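PDB 6HC6: aminopeptidase YwaD from Bacillus subtilis, which removes N-terminal amino acids, notably arginine, lysine and leucine, from peptides as a secreted, monomeric enzyme with two zinc ions. Local coordinates for residues 339-344 against 375-380; 128-133 against 141-146; 60-65 against 70-75; 45-50 against 273-278. All coordinates share one frame; numbering follows the deposited sequence.

Interaction 1 of 4, residues 339-344 against 375-380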
# COMPACT_ATOMS: atom_id res chain seq x y z
N THR A 339 -6.62 11.73 -8.07
CA THR A 339 -6.64 12.73 -7.01
C THR A 339 -7.75 12.40 -6.02
O THR A 339 -8.75 11.77 -6.38
CB THR A 339 -6.80 14.15 -7.56
OG1 THR A 339 -8.09 14.29 -8.16
CG2 THR A 339 -5.74 14.43 -8.60
N LEU A 340 -7.55 12.79 -4.76
CA LEU A 340 -8.47 12.34 -3.71
C LEU A 340 -9.89 12.87 -3.94
O LEU A 340 -10.87 12.22 -3.54
CB LEU A 340 -7.95 12.75 -2.34
CG LEU A 340 -8.72 12.30 -1.11
CD1 LEU A 340 -8.67 10.78 -0.97
CD2 LEU A 340 -8.20 13.00 0.15
N ASP A 341 -10.03 14.01 -4.60
CA ASP A 341 -11.33 14.58 -4.92
C ASP A 341 -11.71 14.42 -6.39
O ASP A 341 -12.80 14.86 -6.78
CB ASP A 341 -11.37 16.06 -4.54
CG ASP A 341 -10.16 16.83 -5.05
OD1 ASP A 341 -9.47 16.34 -5.97
OD2 ASP A 341 -9.91 17.94 -4.54
N GLY A 342 -10.85 13.82 -7.20
CA GLY A 342 -11.13 13.69 -8.62
C GLY A 342 -10.97 14.97 -9.40
O GLY A 342 -11.26 14.98 -10.60
N GLN A 343 -10.53 16.05 -8.77
CA GLN A 343 -10.40 17.34 -9.42
C GLN A 343 -8.98 17.54 -9.92
O GLN A 343 -8.02 16.93 -9.43
CB GLN A 343 -10.76 18.47 -8.45
CG GLN A 343 -12.11 18.30 -7.79
CD GLN A 343 -13.18 17.85 -8.77
OE1 GLN A 343 -13.41 18.50 -9.79
NE2 GLN A 343 -13.84 16.74 -8.46
N SER A 344 -8.85 18.43 -10.90
CA SER A 344 -7.54 18.80 -11.39
C SER A 344 -6.72 19.45 -10.27
O SER A 344 -7.27 19.99 -9.31
CB SER A 344 -7.68 19.75 -12.58
OG SER A 344 -6.44 20.23 -13.03
N PRO A 375 -1.97 11.61 2.41
CA PRO A 375 -1.55 12.54 3.47
C PRO A 375 -1.10 13.89 2.94
O PRO A 375 -1.31 14.92 3.61
CB PRO A 375 -0.40 11.79 4.16
CG PRO A 375 -0.73 10.37 3.95
CD PRO A 375 -1.31 10.30 2.56
N PHE A 376 -0.49 13.93 1.75
CA PHE A 376 -0.14 15.22 1.15
C PHE A 376 -1.39 16.02 0.85
O PHE A 376 -1.47 17.21 1.17
CB PHE A 376 0.69 15.00 -0.11
CG PHE A 376 2.09 14.56 0.17
CD1 PHE A 376 3.09 15.49 0.42
CD2 PHE A 376 2.40 13.21 0.22
CE1 PHE A 376 4.39 15.09 0.68
CE2 PHE A 376 3.70 12.79 0.50
CZ PHE A 376 4.70 13.74 0.72
N HIS A 377 -2.39 15.37 0.24
CA HIS A 377 -3.64 16.06 -0.08
C HIS A 377 -4.32 16.57 1.19
O HIS A 377 -4.84 17.69 1.20
CB HIS A 377 -4.57 15.10 -0.83
CG HIS A 377 -5.85 15.74 -1.28
ND1 HIS A 377 -6.08 16.11 -2.58
CD2 HIS A 377 -6.96 16.09 -0.59
CE1 HIS A 377 -7.28 16.66 -2.68
NE2 HIS A 377 -7.84 16.66 -1.48
N GLU A 378 -4.31 15.77 2.26
CA GLU A 378 -4.93 16.19 3.51
C GLU A 378 -4.25 17.41 4.10
O GLU A 378 -4.91 18.23 4.76
CB GLU A 378 -4.91 15.04 4.52
CG GLU A 378 -5.83 13.89 4.16
CD GLU A 378 -5.69 12.73 5.12
OE1 GLU A 378 -4.55 12.26 5.32
OE2 GLU A 378 -6.72 12.30 5.69
N ALA A 379 -2.95 17.57 3.86
CA ALA A 379 -2.19 18.73 4.32
C ALA A 379 -2.30 19.92 3.38
O ALA A 379 -1.67 20.96 3.64
CB ALA A 379 -0.72 18.35 4.51
N GLY A 380 -3.06 19.80 2.30
CA GLY A 380 -3.29 20.89 1.37
C GLY A 380 -2.32 20.97 0.22
O GLY A 380 -2.29 21.99 -0.47
O HOH W 1 -5.04 14.18 -4.31
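A water molecule bridges Leu340 and His377: it accepts from Leu340 N at 2.9 Å and is hydrogen-bonded to His377 ND1 at 2.8 Å, so the imidazole is tied to the same residue that covers one of its faces. The covering atom is Leu340 CB, which lies over the middle of the ring, 3.7 Å from the His377 centroid and only 6° off the ring normal, a CH-pi contact. With Leu340 CG trans to its own N (chi1 -176°), the branch crosses the ring at a slant, bringing CD2 to 3.4 Å from His377 CD2. This is where the loop leaving strand 334-339 of the central sheet meets the end of helix 373-378, which closes at Gly380 with a Schellman motif. The loop folds as a type I turn from Thr339 to Gly342. Within that turn Asp341 starts an Asx turn, its OD1 accepting from Gln343 N at 3.0 Å. Asp341 OD2 comes in the plane of the imidazole at its edge, 3.5 Å from His377 CE1, with the carboxylate turned 87° to the ring; a negative charge there could favour positive charge on the ring. Leu340 O is taken by Gln367 NE2, and His377 also touches Ser383 of strand 382-389.

Interaction 2 of 4, residues 128-133 against 141-146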
# COMPACT_ATOMS: atom_id res chain seq x y z
N PRO A 128 -16.56 -22.87 21.06
CA PRO A 128 -17.49 -23.30 20.01
C PRO A 128 -17.55 -22.27 18.90
O PRO A 128 -17.26 -21.09 19.09
CB PRO A 128 -18.83 -23.41 20.74
CG PRO A 128 -18.48 -23.52 22.20
CD PRO A 128 -17.24 -22.70 22.36
N LEU A 129 -17.93 -22.73 17.71
CA LEU A 129 -18.14 -21.84 16.57
C LEU A 129 -19.59 -21.39 16.50
O LEU A 129 -20.51 -22.17 16.77
CB LEU A 129 -17.76 -22.56 15.27
CG LEU A 129 -16.26 -22.79 15.06
CD1 LEU A 129 -16.05 -23.93 14.09
CD2 LEU A 129 -15.59 -21.52 14.56
N TYR A 130 -19.80 -20.12 16.15
CA TYR A 130 -21.14 -19.58 15.97
C TYR A 130 -21.25 -19.03 14.56
O TYR A 130 -20.51 -18.11 14.19
CB TYR A 130 -21.45 -18.48 17.00
CG TYR A 130 -22.77 -17.78 16.75
CD1 TYR A 130 -23.96 -18.28 17.27
CD2 TYR A 130 -22.83 -16.62 15.98
CE1 TYR A 130 -25.16 -17.64 17.03
CE2 TYR A 130 -24.03 -15.98 15.74
CZ TYR A 130 -25.19 -16.50 16.26
OH TYR A 130 -26.39 -15.87 16.03
N ASN A 131 -22.18 -19.56 13.76
CA ASN A 131 -22.34 -19.11 12.38
C ASN A 131 -23.16 -17.83 12.34
O ASN A 131 -24.36 -17.84 12.65
CB ASN A 131 -22.99 -20.19 11.54
CG ASN A 131 -22.07 -21.37 11.31
OD1 ASN A 131 -20.86 -21.22 11.30
ND2 ASN A 131 -22.65 -22.55 11.15
N ALA A 132 -22.53 -16.73 11.93
CA ALA A 132 -23.14 -15.41 11.98
C ALA A 132 -23.46 -14.85 10.60
O ALA A 132 -23.76 -13.66 10.49
CB ALA A 132 -22.24 -14.45 12.74
N GLY A 133 -23.41 -15.67 9.55
CA GLY A 133 -23.76 -15.17 8.23
C GLY A 133 -22.84 -14.04 7.84
O GLY A 133 -21.61 -14.17 7.92
N THR A 141 -27.43 -13.89 17.83
CA THR A 141 -28.38 -14.21 18.90
C THR A 141 -27.64 -14.30 20.23
O THR A 141 -26.42 -14.17 20.31
CB THR A 141 -29.09 -15.53 18.61
OG1 THR A 141 -28.20 -16.61 18.89
CG2 THR A 141 -29.53 -15.61 17.15
N ALA A 142 -28.41 -14.54 21.30
CA ALA A 142 -27.80 -14.76 22.61
C ALA A 142 -26.80 -15.91 22.57
O ALA A 142 -25.85 -15.94 23.36
CB ALA A 142 -28.88 -15.04 23.66
N ASP A 143 -26.98 -16.85 21.64
CA ASP A 143 -26.08 -17.99 21.49
C ASP A 143 -24.67 -17.60 21.06
O ASP A 143 -23.77 -18.44 21.10
CB ASP A 143 -26.68 -18.98 20.48
CG ASP A 143 -25.96 -20.31 20.46
OD1 ASP A 143 -26.05 -21.06 21.46
OD2 ASP A 143 -25.29 -20.60 19.45
N ALA A 144 -24.46 -16.34 20.67
CA ALA A 144 -23.15 -15.93 20.18
C ALA A 144 -22.15 -15.65 21.30
O ALA A 144 -20.94 -15.72 21.06
CB ALA A 144 -23.28 -14.68 19.30
N LYS A 145 -22.63 -15.35 22.51
CA LYS A 145 -21.72 -15.01 23.60
C LYS A 145 -20.83 -16.19 23.95
O LYS A 145 -21.29 -17.33 24.07
CB LYS A 145 -22.53 -14.57 24.82
CG LYS A 145 -21.69 -14.07 25.98
CD LYS A 145 -22.58 -13.74 27.17
CE LYS A 145 -21.79 -13.12 28.32
NZ LYS A 145 -22.69 -12.61 29.40
N GLY A 146 -19.53 -15.92 24.10
CA GLY A 146 -18.55 -16.94 24.43
C GLY A 146 -18.11 -17.82 23.28
O GLY A 146 -17.36 -18.78 23.52
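In the PA domain, the loop that carries the chain from strand 125-131 over to its parallel neighbour, strand 148-152, folds back on Tyr130 of the first strand through a short 3-10 turn at 142-144. The phenol oxygen is gripped from the loop: Thr141 N donates to Tyr130 OH at 2.9 Å along an almost straight line, 171° at the hydrogen, while the hydroxyl is also bonded to Asp139 O, just before this segment. Thr141 OG1 adds a weak bond to the same Tyr130 OH at 3.5 Å. Thr141 OG1 sits between the backbone N and carbonyl carbon (chi1 76°), where it also accepts from Asp143 N at 3.0 Å, an ST turn; the methyl CG2, packed against the phenol, is 3.3 Å from Tyr130 OH. Ala144 covers one face of the ring, its CB almost on the normal through the centre and 3.8 Å from the Tyr130 centroid in a CH-pi contact. Asp143 comes to the edge instead, OD2 lying in the ring plane 3.5 Å from Tyr130 CD1. With its hydroxyl bonded and one face covered, the ring is probably restrained in orientation. Strand 148-152 pairs with the backbone of Tyr130 through Ile148 and Leu150; Phe140, from within the loop, and Lys147, just before that strand, also touch the Tyr130 side chain.

Interaction 3 of 4, residues 60-65 against 70-75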
# COMPACT_ATOMS: atom_id res chain seq x y z
N GLY A 60 12.07 -10.35 -1.79
CA GLY A 60 10.80 -11.03 -1.75
C GLY A 60 9.72 -10.16 -1.13
O GLY A 60 9.80 -8.94 -1.19
N PRO A 61 8.68 -10.77 -0.55
CA PRO A 61 7.67 -9.98 0.17
C PRO A 61 8.33 -9.07 1.20
O PRO A 61 9.26 -9.47 1.90
CB PRO A 61 6.80 -11.05 0.83
CG PRO A 61 6.89 -12.22 -0.09
CD PRO A 61 8.29 -12.18 -0.70
N ARG A 62 7.85 -7.84 1.27
CA ARG A 62 8.45 -6.81 2.13
C ARG A 62 7.38 -6.32 3.10
O ARG A 62 6.88 -5.20 2.99
CB ARG A 62 9.03 -5.68 1.28
CG ARG A 62 10.09 -6.19 0.29
CD ARG A 62 10.49 -5.13 -0.72
NE ARG A 62 9.35 -4.57 -1.44
CZ ARG A 62 8.71 -5.21 -2.41
NH1 ARG A 62 9.11 -6.42 -2.78
NH2 ARG A 62 7.67 -4.64 -3.02
N ILE A 63 7.02 -7.19 4.04
CA ILE A 63 5.95 -6.89 4.96
C ILE A 63 6.41 -5.80 5.92
O ILE A 63 7.53 -5.87 6.47
CB ILE A 63 5.52 -8.15 5.72
CG1 ILE A 63 4.92 -9.18 4.76
CG2 ILE A 63 4.54 -7.81 6.80
CD1 ILE A 63 4.91 -10.57 5.37
N ALA A 64 5.56 -4.79 6.12
CA ALA A 64 5.91 -3.69 7.02
C ALA A 64 6.40 -4.20 8.37
O ALA A 64 5.77 -5.05 9.01
CB ALA A 64 4.69 -2.78 7.23
N GLY A 65 7.53 -3.64 8.82
CA GLY A 65 8.11 -4.00 10.10
C GLY A 65 9.04 -5.19 10.07
O GLY A 65 9.72 -5.46 11.07
N LYS A 70 13.28 -3.91 6.19
CA LYS A 70 14.48 -3.20 6.62
C LYS A 70 15.62 -3.41 5.63
O LYS A 70 16.34 -2.46 5.30
CB LYS A 70 14.86 -3.63 8.04
CG LYS A 70 14.08 -2.80 9.08
CD LYS A 70 13.64 -3.56 10.31
CE LYS A 70 12.47 -2.85 11.01
NZ LYS A 70 12.76 -1.43 11.40
N LYS A 71 15.79 -4.64 5.12
CA LYS A 71 16.78 -4.90 4.09
C LYS A 71 16.52 -4.04 2.86
O LYS A 71 17.45 -3.48 2.26
CB LYS A 71 16.76 -6.38 3.72
CG LYS A 71 17.98 -6.89 2.98
CD LYS A 71 18.24 -8.35 3.34
CE LYS A 71 19.43 -8.91 2.57
NZ LYS A 71 19.05 -9.27 1.17
N SER A 72 15.24 -3.91 2.48
CA SER A 72 14.88 -3.09 1.33
C SER A 72 15.22 -1.63 1.56
O SER A 72 15.67 -0.93 0.64
CB SER A 72 13.39 -3.23 1.03
OG SER A 72 13.05 -4.58 0.82
N ALA A 73 15.02 -1.14 2.79
CA ALA A 73 15.36 0.24 3.10
C ALA A 73 16.85 0.49 2.93
O ALA A 73 17.26 1.53 2.39
CB ALA A 73 14.91 0.60 4.52
N LEU A 74 17.68 -0.46 3.38
CA LEU A 74 19.12 -0.35 3.18
C LEU A 74 19.46 -0.29 1.69
O LEU A 74 20.33 0.47 1.27
CB LEU A 74 19.83 -1.53 3.83
CG LEU A 74 19.73 -1.71 5.34
CD1 LEU A 74 20.61 -2.88 5.81
CD2 LEU A 74 20.13 -0.43 6.04
N LEU A 75 18.79 -1.11 0.88
CA LEU A 75 19.06 -1.12 -0.55
C LEU A 75 18.67 0.21 -1.19
O LEU A 75 19.41 0.75 -2.02
CB LEU A 75 18.33 -2.28 -1.21
CG LEU A 75 18.19 -2.22 -2.73
CD1 LEU A 75 19.53 -2.48 -3.39
CD2 LEU A 75 17.16 -3.24 -3.16
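Arg62 and Ser72 meet with the arginine's aliphatic stem, not its charged end, laid against the serine hydroxyl. Arg62 CD comes within 3.0 Å of Ser72 OG and Arg62 CG within 3.4 Å, a tight approach of methylenes to an oxygen. That oxygen is hydrogen-bonded to Ala68 O one turn back in its own helix, and no bond joins it to the arginine. The Arg62 chain leaves its backbone toward the helix and then bends at chi3 (-55°), which carries the guanidinium off past the serine, Ser72 OG staying near the guanidinium plane at its edge. Backbone carbonyls receive the buried charge: NE donates to Tyr251 O, NH1 to Pro258 O and NH2 to Gly259 O, with a weak, bent bond from Arg62 NH1 to Gly60 O at 3.1 Å. The Arg62 side chain lies about 7 Å from those of His250 and Asp262, and it probably helps fix the backbone beside the metal site, since Tyr251 follows the zinc ligand His250. At the start of segment 70-75, Lys70 bends so that its CE lies 3.8 Å from Gly65 O, and its NZ is bonded to Thr226 and Gln228. The contact thus packs the link after helix 45-59 onto the first turns of helix 67-82, with Leu55 and Ile59 of helix 45-59 touching Ser72, and Gln228 and Ile230 of strand 226-234 touching Ala73.

Interaction 4 of 4, residues 45-50 against 273-278. With ACT (acetate ion), chain F; ACT (acetate ion), chain G.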
# COMPACT_ATOMS: atom_id res chain seq x y z
N ALA A 45 13.77 1.77 -18.54
CA ALA A 45 12.99 0.78 -17.79
C ALA A 45 13.84 -0.42 -17.38
O ALA A 45 13.52 -1.08 -16.39
CB ALA A 45 11.79 0.32 -18.63
N LYS A 46 14.92 -0.72 -18.11
CA LYS A 46 15.74 -1.86 -17.71
C LYS A 46 16.31 -1.64 -16.31
O LYS A 46 16.41 -2.58 -15.51
CB LYS A 46 16.87 -2.12 -18.72
CG LYS A 46 17.96 -1.06 -18.77
CD LYS A 46 19.00 -1.37 -19.83
CE LYS A 46 20.08 -0.29 -19.85
NZ LYS A 46 21.05 -0.44 -20.98
N HIS A 47 16.66 -0.39 -15.98
CA HIS A 47 17.12 -0.08 -14.63
C HIS A 47 16.03 -0.33 -13.61
O HIS A 47 16.29 -0.86 -12.52
CB HIS A 47 17.56 1.37 -14.53
CG HIS A 47 18.75 1.70 -15.37
ND1 HIS A 47 19.12 3.00 -15.64
CD2 HIS A 47 19.65 0.91 -15.99
CE1 HIS A 47 20.21 3.00 -16.39
NE2 HIS A 47 20.55 1.74 -16.62
N ALA A 48 14.81 0.09 -13.93
CA ALA A 48 13.70 -0.13 -13.01
C ALA A 48 13.43 -1.63 -12.85
O ALA A 48 13.23 -2.11 -11.72
CB ALA A 48 12.44 0.60 -13.49
N TYR A 49 13.44 -2.38 -13.95
CA TYR A 49 13.28 -3.82 -13.87
C TYR A 49 14.30 -4.43 -12.91
O TYR A 49 13.96 -5.24 -12.04
CB TYR A 49 13.41 -4.45 -15.27
CG TYR A 49 13.08 -5.92 -15.30
CD1 TYR A 49 14.07 -6.88 -15.09
CD2 TYR A 49 11.77 -6.36 -15.49
CE1 TYR A 49 13.77 -8.23 -15.10
CE2 TYR A 49 11.46 -7.72 -15.50
CZ TYR A 49 12.46 -8.64 -15.30
OH TYR A 49 12.16 -9.99 -15.29
N SER A 50 15.57 -4.02 -13.05
CA SER A 50 16.60 -4.54 -12.16
C SER A 50 16.27 -4.25 -10.71
O SER A 50 16.45 -5.11 -9.84
CB SER A 50 17.95 -3.95 -12.53
OG SER A 50 18.97 -4.50 -11.71
N MET A 273 13.82 7.76 -12.00
CA MET A 273 13.60 9.18 -12.26
C MET A 273 14.62 10.03 -11.52
O MET A 273 15.13 11.02 -12.06
CB MET A 273 12.18 9.60 -11.87
CG MET A 273 11.85 11.03 -12.28
SD MET A 273 10.39 11.65 -11.43
CE MET A 273 9.31 10.19 -11.54
N ALA A 274 14.94 9.65 -10.28
CA ALA A 274 15.98 10.36 -9.54
C ALA A 274 17.32 10.30 -10.27
O ALA A 274 18.07 11.28 -10.29
CB ALA A 274 16.11 9.78 -8.14
N ARG A 275 17.64 9.15 -10.87
CA ARG A 275 18.86 9.06 -11.67
C ARG A 275 18.81 10.01 -12.86
O ARG A 275 19.80 10.69 -13.17
CB ARG A 275 19.09 7.63 -12.15
CG ARG A 275 20.46 7.47 -12.82
CD ARG A 275 20.59 6.17 -13.61
NE ARG A 275 19.70 6.13 -14.78
CZ ARG A 275 19.98 6.66 -15.96
NH1 ARG A 275 21.13 7.30 -16.17
NH2 ARG A 275 19.09 6.56 -16.95
N VAL A 276 17.66 10.07 -13.55
CA VAL A 276 17.55 10.95 -14.70
C VAL A 276 17.66 12.41 -14.28
O VAL A 276 18.33 13.21 -14.94
CB VAL A 276 16.24 10.69 -15.46
CG1 VAL A 276 16.08 11.73 -16.58
CG2 VAL A 276 16.26 9.29 -16.04
N LEU A 277 16.95 12.78 -13.22
CA LEU A 277 16.87 14.18 -12.79
C LEU A 277 18.11 14.64 -12.05
O LEU A 277 18.25 15.84 -11.81
CB LEU A 277 15.64 14.37 -11.91
CG LEU A 277 14.34 14.08 -12.66
CD1 LEU A 277 13.16 14.23 -11.73
CD2 LEU A 277 14.23 15.03 -13.83
N LYS A 278 19.01 13.71 -11.70
CA LYS A 278 20.24 14.06 -11.00
C LYS A 278 20.98 15.18 -11.71
O LYS A 278 21.44 16.14 -11.08
CB LYS A 278 21.11 12.82 -10.87
CG LYS A 278 22.51 13.05 -10.34
CD LYS A 278 23.39 11.82 -10.56
CE LYS A 278 23.35 11.35 -12.01
NZ LYS A 278 24.54 10.52 -12.38
C ACT F . 23.46 1.95 -19.21
O ACT F . 22.86 2.14 -20.31
OXT ACT F . 23.06 1.32 -18.19
CH3 ACT F . 24.90 2.58 -19.12
C ACT G . 24.38 7.22 -15.17
O ACT G . 23.44 8.05 -15.17
OXT ACT G . 25.05 6.78 -16.15
CH3 ACT G . 24.78 6.64 -13.79
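The imidazole of His47 stands edge-on over one face of the Arg275 guanidinium, the two planes 90° apart. CE1 of His47 is the atom above that face, 3.4 Å from the guanidinium plane and displaced toward the rim, and His47 ND1 lies 3.3 Å from Arg275 NE. At the guanidinium's own edge, in its plane, is an acetate ion whose O accepts from Arg275 NH1 at 2.6 Å. A second acetate lies at the edge of the imidazole, where His47 NE2 donates to its OXT at 3.0 Å along a nearly straight line; Lys46 NZ holds the other oxygen, O, of this ion at 3.2 Å. Both ions probably come from the crystallisation liquor. The side chains bridge two helices at the surface of the M28 peptidase domain, the start of helix 45-59 and the last turns of helix 260-277; between segments 45-50 and 273-278 the nearest CA atoms, of His47 and Arg275, are 9.8 Å apart. Asp262, which binds both zinc ions, lies near the other end of helix 260-277, so this contact is well away from the metal site. Arg275 reaches across with CG trans to its N (chi1 -172°) and a bend at chi3 (66°) that turns the guanidinium face toward the histidine. Glu272, one turn earlier, ties the two together: its OE2 makes a salt bridge with Arg275 NH2 and its OE1 a hydrogen bond with His47 ND1. With carboxylates bonded at both ring nitrogens, the imidazole may well be protonated. Behind Arg275, Met273 and Leu277 pack on helix 412-430.

Overall arrangement
Helix 45-59 connects interactions 3 and 4: interaction 4 joins its start to helix 260-277, and interaction 3 packs the link that follows it onto helix 67-82, with centres 20 Å apart. Interaction 3, partly buried, is the one near the zinc ions, and there a buried arginine is satisfied by backbone carbonyls. Interactions 1 and 4 are surface contacts built round a histidine, covered by a leucine and bridged by water in interaction 1, but set edge-on to an arginine among carboxylates in interaction 4. Interaction 2 stands apart in the PA domain, its centre 43 Å from that of interaction 1; there a largely buried tyrosine pins a loop between parallel strands.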